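2-oxoadipate dioxygenase/decarboxylase, chloroplastic/amyloplastic (Oryza sativa, PDB 6W1K) catalyses the iron(II)-dependent decarboxylation and hydroxylation of 2-oxoadipate to D-2-hydroxyglutarate, a step of lysine breakdown in plastids. Local coordinates at residues A9-L14 with P104-G109; S20-V25 with E77-F82. All coordinates share one frame; numbering follows the deposited sequence.

Contact 1 (A9-L14 with P104-G109)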
ATOM      1  N   ALA A   9      -3.500 -13.819 -22.017  1.00 32.73           N
ATOM      2  CA  ALA A   9      -4.946 -13.803 -21.789  1.00 30.02           C
ATOM      3  C   ALA A   9      -5.325 -12.657 -20.860  1.00 29.11           C
ATOM      4  O   ALA A   9      -4.835 -12.606 -19.715  1.00 29.21           O
ATOM      5  CB  ALA A   9      -5.424 -15.119 -21.179  1.00 29.24           C
ATOM      6  N   PRO A  10      -6.214 -11.759 -21.266  1.00 30.59           N
ATOM      7  CA  PRO A  10      -6.729 -10.770 -20.299  1.00 31.97           C
ATOM      8  C   PRO A  10      -7.406 -11.481 -19.147  1.00 28.13           C
ATOM      9  O   PRO A  10      -7.989 -12.552 -19.316  1.00 27.42           O
ATOM     10  CB  PRO A  10      -7.743  -9.951 -21.112  1.00 37.28           C
ATOM     11  CG  PRO A  10      -7.434 -10.245 -22.553  1.00 35.76           C
ATOM     12  CD  PRO A  10      -6.813 -11.611 -22.608  1.00 33.39           C
ATOM     13  N   ALA A  11      -7.306 -10.897 -17.947  1.00 26.03           N
ATOM     14  CA  ALA A  11      -8.032 -11.462 -16.825  1.00 25.87           C
ATOM     15  C   ALA A  11      -9.534 -11.291 -17.060  1.00 26.04           C
ATOM     16  O   ALA A  11      -9.974 -10.315 -17.672  1.00 24.98           O
ATOM     17  CB  ALA A  11      -7.629 -10.790 -15.502  1.00 25.53           C
ATOM     18  N   ASP A  12     -10.310 -12.241 -16.556  1.00 26.96           N
ATOM     19  CA  ASP A  12     -11.756 -12.090 -16.516  1.00 28.59           C
ATOM     20  C   ASP A  12     -12.135 -10.753 -15.897  1.00 25.55           C
ATOM     21  O   ASP A  12     -11.504 -10.277 -14.953  1.00 23.73           O
ATOM     22  CB  ASP A  12     -12.390 -13.201 -15.692  1.00 29.91           C
ATOM     23  CG  ASP A  12     -12.566 -14.491 -16.448  1.00 33.49           C
ATOM     24  OD1 ASP A  12     -11.859 -14.695 -17.463  1.00 35.27           O
ATOM     25  OD2 ASP A  12     -13.379 -15.320 -15.956  1.00 32.72           O
ATOM     26  N   ALA A  13     -13.175 -10.157 -16.441  1.00 25.73           N
ATOM     27  CA  ALA A  13     -13.901  -9.067 -15.806  1.00 25.79           C
ATOM     28  C   ALA A  13     -14.934  -9.591 -14.822  1.00 25.06           C
ATOM     29  O   ALA A  13     -15.542 -10.644 -15.026  1.00 25.72           O
ATOM     30  CB  ALA A  13     -14.628  -8.223 -16.856  1.00 27.17           C
ATOM     31  N   LEU A  14     -15.180  -8.817 -13.778  1.00 24.32           N
ATOM     32  CA  LEU A  14     -16.253  -9.180 -12.842  1.00 24.25           C
ATOM     33  C   LEU A  14     -17.657  -8.938 -13.429  1.00 25.65           C
ATOM     34  O   LEU A  14     -17.860  -8.057 -14.271  1.00 25.64           O
ATOM     35  CB  LEU A  14     -16.116  -8.388 -11.568  1.00 23.57           C
ATOM     36  CG  LEU A  14     -14.913  -8.767 -10.674  1.00 24.02           C
ATOM     37  CD1 LEU A  14     -14.876  -7.777  -9.540  1.00 24.46           C
ATOM     38  CD2 LEU A  14     -14.964 -10.177 -10.146  1.00 24.41           C
ATOM     39  N   PRO A 104      -5.504  -6.587 -10.930  1.00 22.75           N
ATOM     40  CA  PRO A 104      -6.976  -6.572 -10.857  1.00 23.75           C
ATOM     41  C   PRO A 104      -7.625  -7.305 -12.012  1.00 23.96           C
ATOM     42  O   PRO A 104      -7.011  -7.543 -13.053  1.00 22.28           O
ATOM     43  CB  PRO A 104      -7.323  -5.069 -10.878  1.00 23.82           C
ATOM     44  CG  PRO A 104      -6.164  -4.409 -11.516  1.00 23.64           C
ATOM     45  CD  PRO A 104      -4.925  -5.272 -11.264  1.00 23.47           C
ATOM     46  N   PRO A 105      -8.901  -7.661 -11.873  1.00 24.19           N
ATOM     47  CA  PRO A 105      -9.659  -8.130 -13.036  1.00 23.79           C
ATOM     48  C   PRO A 105      -9.719  -7.033 -14.102  1.00 23.58           C
ATOM     49  O   PRO A 105      -9.545  -5.851 -13.807  1.00 23.12           O
ATOM     50  CB  PRO A 105     -11.039  -8.429 -12.462  1.00 23.48           C
ATOM     51  CG  PRO A 105     -11.190  -7.447 -11.309  1.00 23.79           C
ATOM     52  CD  PRO A 105      -9.774  -7.319 -10.732  1.00 24.23           C
ATOM     53  N   THR A 106      -9.990  -7.435 -15.345  1.00 24.06           N
ATOM     54  CA  THR A 106     -10.209  -6.460 -16.416  1.00 24.81           C
ATOM     55  C   THR A 106     -11.401  -5.590 -16.026  1.00 23.62           C
ATOM     56  O   THR A 106     -12.419  -6.106 -15.552  1.00 22.91           O
ATOM     57  CB  THR A 106     -10.449  -7.148 -17.748  1.00 27.55           C
ATOM     58  OG1 THR A 106      -9.287  -7.916 -18.086  1.00 27.28           O
ATOM     59  CG2 THR A 106     -10.756  -6.117 -18.877  1.00 28.84           C
ATOM     60  N   ASN A 107     -11.222  -4.267 -16.124  1.00 23.30           N
ATOM     61  CA  ASN A 107     -12.227  -3.248 -15.780  1.00 27.11           C
ATOM     62  C   ASN A 107     -12.014  -2.086 -16.756  1.00 31.54           C
ATOM     63  O   ASN A 107     -11.563  -0.997 -16.438  1.00 32.98           O
ATOM     64  CB  ASN A 107     -12.152  -2.832 -14.307  1.00 28.15           C
ATOM     65  CG  ASN A 107     -10.849  -2.169 -13.932  1.00 28.85           C
ATOM     66  OD1 ASN A 107     -10.806  -0.988 -13.625  1.00 28.24           O
ATOM     67  ND2 ASN A 107      -9.796  -2.940 -13.896  1.00 26.87           N
ATOM     68  N   ASP A 108     -12.323  -2.313 -18.031  1.00 32.57           N
ATOM     69  CA  ASP A 108     -12.097  -1.274 -19.033  1.00 37.16           C
ATOM     70  C   ASP A 108     -13.215  -0.242 -19.112  1.00 36.91           C
ATOM     71  O   ASP A 108     -13.059   0.761 -19.827  1.00 38.54           O
ATOM     72  CB  ASP A 108     -11.930  -1.886 -20.431  1.00 41.23           C
ATOM     73  CG  ASP A 108     -10.693  -2.766 -20.543  1.00 47.20           C
ATOM     74  OD1 ASP A 108     -10.712  -3.738 -21.331  1.00 52.59           O
ATOM     75  OD2 ASP A 108      -9.703  -2.490 -19.837  1.00 45.59           O
ATOM     76  N   GLY A 109     -14.345  -0.473 -18.443  1.00 36.03           N
ATOM     77  CA  GLY A 109     -15.457   0.454 -18.510  1.00 35.11           C
ATOM     78  C   GLY A 109     -15.655   1.343 -17.291  1.00 34.18           C
ATOM     79  O   GLY A 109     -16.726   1.938 -17.123  1.00 33.66           O
TER
HETATM   80  O   HOH W   1     -14.001  -6.188 -13.358  1.00 25.90           O
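Thr-106 faces Ala-11, Asp-12 and Ala-13, gripping their backbone from the loop after strand 97-103. Its chi1 of -61° sets OG1 anti to the carbonyl carbon and beside the backbone N. Hydroxyl and amide reach successive carbonyls of segment 9-14. OG1 donates a short hydrogen bond to Ala-11 O, at 2.5 Å, coming in tilted a little from the carbonyl plane. Thr-106 N donates to Asp-12 O at 3.2 Å; this bond is bent, with the nitrogen 51° out of that carbonyl's plane. The methyl of Ala-11 is turned toward the other segment and comes near both Thr-106 N and Pro-104 O.

The Thr-106 carbonyl meets Ala-13 with a CA-H...O contact of 3.3 Å between Ala-13 CA and Thr-106 O. A water accepts from Leu-14 N (2.9 Å) and lies 2.7 Å from Thr-106 O, bridging the two backbones where they do not bond directly.

The apolar part is Pro-105 CG against Leu-14 CG, 4.0 Å apart, the two side chains crossing obliquely. Pro-105 CB instead sets a ring carbon against a carbonyl oxygen, 3.1 Å from Asp-12 O. The proline ring also touches Tyr-84 and Leu-119. Within the loop, Asn-107 ND2 donates to Pro-105 O in the plane of that carbonyl, at 2.9 Å, and Asn-107 OD1 takes the amide of Leu-119, which ties this loop to the chain that follows.

Both Pro-10 to Leu-14 and Pro-104 to Thr-106 run in the extended polyproline-II conformation, whose carbonyls look outward for partners. The contact draws on backbone carbonyls, one hydroxyl, the amide of Thr-106 directly and that of Leu-14 through a water, with no charged pair. The N-terminal arm's polar partners all come from its main chain, so the hydrogen bonds themselves probably depend little on its side chains; Leu-14 adds an apolar contact.

Contact 2 (S20-V25 with E77-F82)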
ATOM      1  N   SER A  20     -19.361  -3.402  -8.819  1.00 24.77           N
ATOM      2  CA  SER A  20     -19.917  -2.298  -8.026  1.00 26.41           C
ATOM      3  C   SER A  20     -19.699  -2.520  -6.539  1.00 24.78           C
ATOM      4  O   SER A  20     -19.301  -1.601  -5.797  1.00 24.13           O
ATOM      5  CB  SER A  20     -21.427  -2.144  -8.312  1.00 31.07           C
ATOM      6  OG  SER A  20     -21.622  -1.815  -9.656  1.00 35.55           O
ATOM      7  N   PHE A  21     -20.010  -3.725  -6.071  1.00 22.57           N
ATOM      8  CA  PHE A  21     -19.859  -4.005  -4.646  1.00 21.99           C
ATOM      9  C   PHE A  21     -18.395  -3.914  -4.223  1.00 21.08           C
ATOM     10  O   PHE A  21     -18.070  -3.294  -3.194  1.00 20.22           O
ATOM     11  CB  PHE A  21     -20.467  -5.375  -4.332  1.00 22.77           C
ATOM     12  CG  PHE A  21     -20.294  -5.776  -2.909  1.00 24.59           C
ATOM     13  CD1 PHE A  21     -20.907  -5.054  -1.915  1.00 25.12           C
ATOM     14  CD2 PHE A  21     -19.470  -6.828  -2.562  1.00 25.69           C
ATOM     15  CE1 PHE A  21     -20.708  -5.386  -0.581  1.00 25.92           C
ATOM     16  CE2 PHE A  21     -19.268  -7.173  -1.232  1.00 26.41           C
ATOM     17  CZ  PHE A  21     -19.870  -6.438  -0.247  1.00 26.38           C
ATOM     18  N   PHE A  22     -17.482  -4.471  -5.028  1.00 20.98           N
ATOM     19  CA  PHE A  22     -16.063  -4.382  -4.699  1.00 21.80           C
ATOM     20  C   PHE A  22     -15.618  -2.939  -4.547  1.00 21.93           C
ATOM     21  O   PHE A  22     -14.881  -2.606  -3.608  1.00 20.86           O
ATOM     22  CB  PHE A  22     -15.212  -5.064  -5.764  1.00 22.58           C
ATOM     23  CG  PHE A  22     -13.719  -4.920  -5.524  1.00 22.16           C
ATOM     24  CD1 PHE A  22     -13.085  -5.717  -4.602  1.00 20.83           C
ATOM     25  CD2 PHE A  22     -12.970  -3.978  -6.210  1.00 22.61           C
ATOM     26  CE1 PHE A  22     -11.716  -5.601  -4.376  1.00 21.52           C
ATOM     27  CE2 PHE A  22     -11.608  -3.848  -5.976  1.00 22.01           C
ATOM     28  CZ  PHE A  22     -10.989  -4.661  -5.066  1.00 21.19           C
ATOM     29  N   ARG A  23     -16.097  -2.057  -5.419  1.00 21.01           N
ATOM     30  CA  ARG A  23     -15.700  -0.656  -5.316  1.00 22.00           C
ATOM     31  C   ARG A  23     -16.255   0.023  -4.066  1.00 23.44           C
ATOM     32  O   ARG A  23     -15.588   0.907  -3.512  1.00 24.33           O
ATOM     33  CB  ARG A  23     -16.124   0.100  -6.567  1.00 21.61           C
ATOM     34  CG  ARG A  23     -15.327  -0.355  -7.793  1.00 23.15           C
ATOM     35  CD  ARG A  23     -15.810   0.303  -9.047  1.00 23.77           C
ATOM     36  NE  ARG A  23     -15.144  -0.192 -10.258  1.00 25.16           N
ATOM     37  CZ  ARG A  23     -14.016   0.320 -10.775  1.00 26.48           C
ATOM     38  NH1 ARG A  23     -13.383   1.323 -10.155  1.00 26.31           N
ATOM     39  NH2 ARG A  23     -13.503  -0.181 -11.903  1.00 27.26           N
ATOM     40  N   THR A  24     -17.450  -0.347  -3.592  1.00 23.76           N
ATOM     41  CA  THR A  24     -17.900   0.243  -2.318  1.00 23.30           C
ATOM     42  C   THR A  24     -17.012  -0.217  -1.167  1.00 22.06           C
ATOM     43  O   THR A  24     -16.854   0.516  -0.182  1.00 22.50           O
ATOM     44  CB  THR A  24     -19.360  -0.097  -1.973  1.00 25.10           C
ATOM     45  OG1 THR A  24     -19.480  -1.484  -1.614  1.00 26.16           O
ATOM     46  CG2 THR A  24     -20.288   0.271  -3.109  1.00 24.78           C
ATOM     47  N   VAL A  25     -16.439  -1.430  -1.248  1.00 20.05           N
ATOM     48  CA  VAL A  25     -15.584  -1.908  -0.171  1.00 23.06           C
ATOM     49  C   VAL A  25     -14.274  -1.120  -0.144  1.00 23.42           C
ATOM     50  O   VAL A  25     -13.812  -0.679   0.925  1.00 25.28           O
ATOM     51  CB  VAL A  25     -15.326  -3.426  -0.308  1.00 23.75           C
ATOM     52  CG1 VAL A  25     -14.319  -3.899   0.769  1.00 24.52           C
ATOM     53  CG2 VAL A  25     -16.609  -4.263  -0.150  1.00 24.95           C
ATOM     54  N   GLU A  77      -7.679 -13.594   0.008  1.00 28.37           N
ATOM     55  CA  GLU A  77      -8.885 -14.314  -0.402  1.00 31.79           C
ATOM     56  C   GLU A  77     -10.024 -13.365  -0.789  1.00 28.32           C
ATOM     57  O   GLU A  77     -10.822 -13.670  -1.689  1.00 26.25           O
ATOM     58  CB  GLU A  77      -9.320 -15.226   0.742  1.00 43.51           C
ATOM     59  CG  GLU A  77     -10.269 -16.327   0.370  1.00 57.81           C
ATOM     60  CD  GLU A  77     -10.947 -16.956   1.595  1.00 73.42           C
ATOM     61  OE1 GLU A  77     -12.059 -17.506   1.410  1.00 74.35           O
ATOM     62  OE2 GLU A  77     -10.390 -16.889   2.729  1.00 74.09           O
ATOM     63  N   PHE A  78     -10.159 -12.247  -0.082  1.00 25.16           N
ATOM     64  CA  PHE A  78     -11.130 -11.248  -0.499  1.00 23.45           C
ATOM     65  C   PHE A  78     -10.861 -10.794  -1.927  1.00 23.12           C
ATOM     66  O   PHE A  78     -11.768 -10.800  -2.775  1.00 23.13           O
ATOM     67  CB  PHE A  78     -11.094 -10.036   0.442  1.00 23.71           C
ATOM     68  CG  PHE A  78     -11.884  -8.849  -0.084  1.00 24.16           C
ATOM     69  CD1 PHE A  78     -13.259  -8.908  -0.178  1.00 24.85           C
ATOM     70  CD2 PHE A  78     -11.225  -7.709  -0.508  1.00 23.63           C
ATOM     71  CE1 PHE A  78     -14.007  -7.821  -0.666  1.00 24.34           C
ATOM     72  CE2 PHE A  78     -11.949  -6.619  -0.998  1.00 24.44           C
ATOM     73  CZ  PHE A  78     -13.341  -6.682  -1.101  1.00 24.21           C
ATOM     74  N   PHE A  79      -9.619 -10.379  -2.206  1.00 22.24           N
ATOM     75  CA  PHE A  79      -9.309  -9.812  -3.521  1.00 22.62           C
ATOM     76  C   PHE A  79      -9.428 -10.859  -4.617  1.00 22.90           C
ATOM     77  O   PHE A  79      -9.947 -10.555  -5.706  1.00 21.76           O
ATOM     78  CB  PHE A  79      -7.925  -9.134  -3.531  1.00 22.15           C
ATOM     79  CG  PHE A  79      -7.880  -7.922  -2.661  1.00 22.27           C
ATOM     80  CD1 PHE A  79      -8.505  -6.745  -3.065  1.00 21.72           C
ATOM     81  CD2 PHE A  79      -7.278  -7.961  -1.411  1.00 22.76           C
ATOM     82  CE1 PHE A  79      -8.530  -5.657  -2.285  1.00 22.76           C
ATOM     83  CE2 PHE A  79      -7.327  -6.863  -0.610  1.00 23.84           C
ATOM     84  CZ  PHE A  79      -7.947  -5.706  -1.049  1.00 23.51           C
ATOM     85  N   THR A  80      -8.995 -12.107  -4.359  1.00 24.72           N
ATOM     86  CA  THR A  80      -9.166 -13.141  -5.382  1.00 25.44           C
ATOM     87  C   THR A  80     -10.631 -13.551  -5.554  1.00 24.41           C
ATOM     88  O   THR A  80     -11.013 -13.973  -6.650  1.00 23.64           O
ATOM     89  CB  THR A  80      -8.298 -14.381  -5.099  1.00 26.32           C
ATOM     90  OG1 THR A  80      -8.601 -14.930  -3.814  1.00 27.47           O
ATOM     91  CG2 THR A  80      -6.809 -13.986  -5.153  1.00 25.58           C
ATOM     92  N   ASP A  81     -11.475 -13.417  -4.518  1.00 24.42           N
ATOM     93  CA  ASP A  81     -12.921 -13.557  -4.708  1.00 24.67           C
ATOM     94  C   ASP A  81     -13.473 -12.508  -5.696  1.00 22.41           C
ATOM     95  O   ASP A  81     -14.456 -12.754  -6.387  1.00 23.37           O
ATOM     96  CB  ASP A  81     -13.652 -13.410  -3.371  1.00 26.27           C
ATOM     97  CG  ASP A  81     -13.550 -14.645  -2.460  1.00 29.14           C
ATOM     98  OD1 ASP A  81     -13.107 -15.729  -2.892  1.00 29.20           O
ATOM     99  OD2 ASP A  81     -13.928 -14.484  -1.273  1.00 29.45           O
ATOM    100  N   PHE A  82     -12.846 -11.345  -5.774  1.00 21.18           N
ATOM    101  CA  PHE A  82     -13.220 -10.293  -6.713  1.00 21.11           C
ATOM    102  C   PHE A  82     -12.226 -10.173  -7.868  1.00 23.48           C
ATOM    103  O   PHE A  82     -11.963  -9.086  -8.380  1.00 24.24           O
ATOM    104  CB  PHE A  82     -13.423  -8.990  -5.936  1.00 20.59           C
ATOM    105  CG  PHE A  82     -14.677  -9.043  -5.095  1.00 21.71           C
ATOM    106  CD1 PHE A  82     -15.938  -8.874  -5.689  1.00 21.35           C
ATOM    107  CD2 PHE A  82     -14.616  -9.359  -3.741  1.00 21.41           C
ATOM    108  CE1 PHE A  82     -17.124  -9.007  -4.954  1.00 23.48           C
ATOM    109  CE2 PHE A  82     -15.789  -9.476  -2.995  1.00 22.78           C
ATOM    110  CZ  PHE A  82     -17.041  -9.298  -3.595  1.00 24.30           C
TER
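An aromatic cluster of Phe-21, Phe-22, Phe-78, Phe-79 and Phe-82 packs helix 16-36 against the C-terminal end of helix 72-81. Phe-22 reaches in from the first helix, its CG anti to the backbone N (chi1 176°), and meets three rings of the other segment. Its CE1 touches Phe-78 CE2 at 3.5 Å, the two rings nearly parallel but slid apart with little overlap. The same CE1 lies 3.7 Å from Phe-79 CD1; these rings meet rim to rim, planes at 77°. Phe-22 CD1 abuts Phe-82 CB at 3.6 Å.

The segment axes run roughly antiparallel, 149° apart. In this vicinal-oxygen-chelate-like fold, helix 72-81 follows strand 57-65, which carries the metal ligand His-59, and Phe-79 sits about 10 Å from that histidine, side chain to side chain. Replacing Phe-22 by an alanine would probably open a gap between the helices and leave Phe-78, Phe-79 and Phe-82 CB without the ring they pack on.

Phe-82 CZ comes to the edge of the exposed Phe-21 ring, 3.6 Å from CD2. Val-25 and Phe-78 meet tip to tip, CG1 to CZ at 3.5 Å, beside Thr-155 of helix 154-160.

In the fold
Contact 1 lies at the surface, where two irregular segments are joined by a threonine hydroxyl, backbone bonds and a water; contact 2 is partly buried and wholly apolar across its interface, a helix against the end of another and the residue after it. They are neighbours, with centres 13 Å apart, and contact 2 is nested inside the chain loop that contact 1 closes. Segment 9-14 leads straight into helix 16-36, so the same N-terminal region is fastened twice, first to a loop and then to helix 72-81. The two contacts meet at Phe-82 O, packed against by Leu-14 CD1 and Pro-105 CG, and a weak hydrogen bond from Arg-23 NH2 to Asn-107 OD1 joins them again.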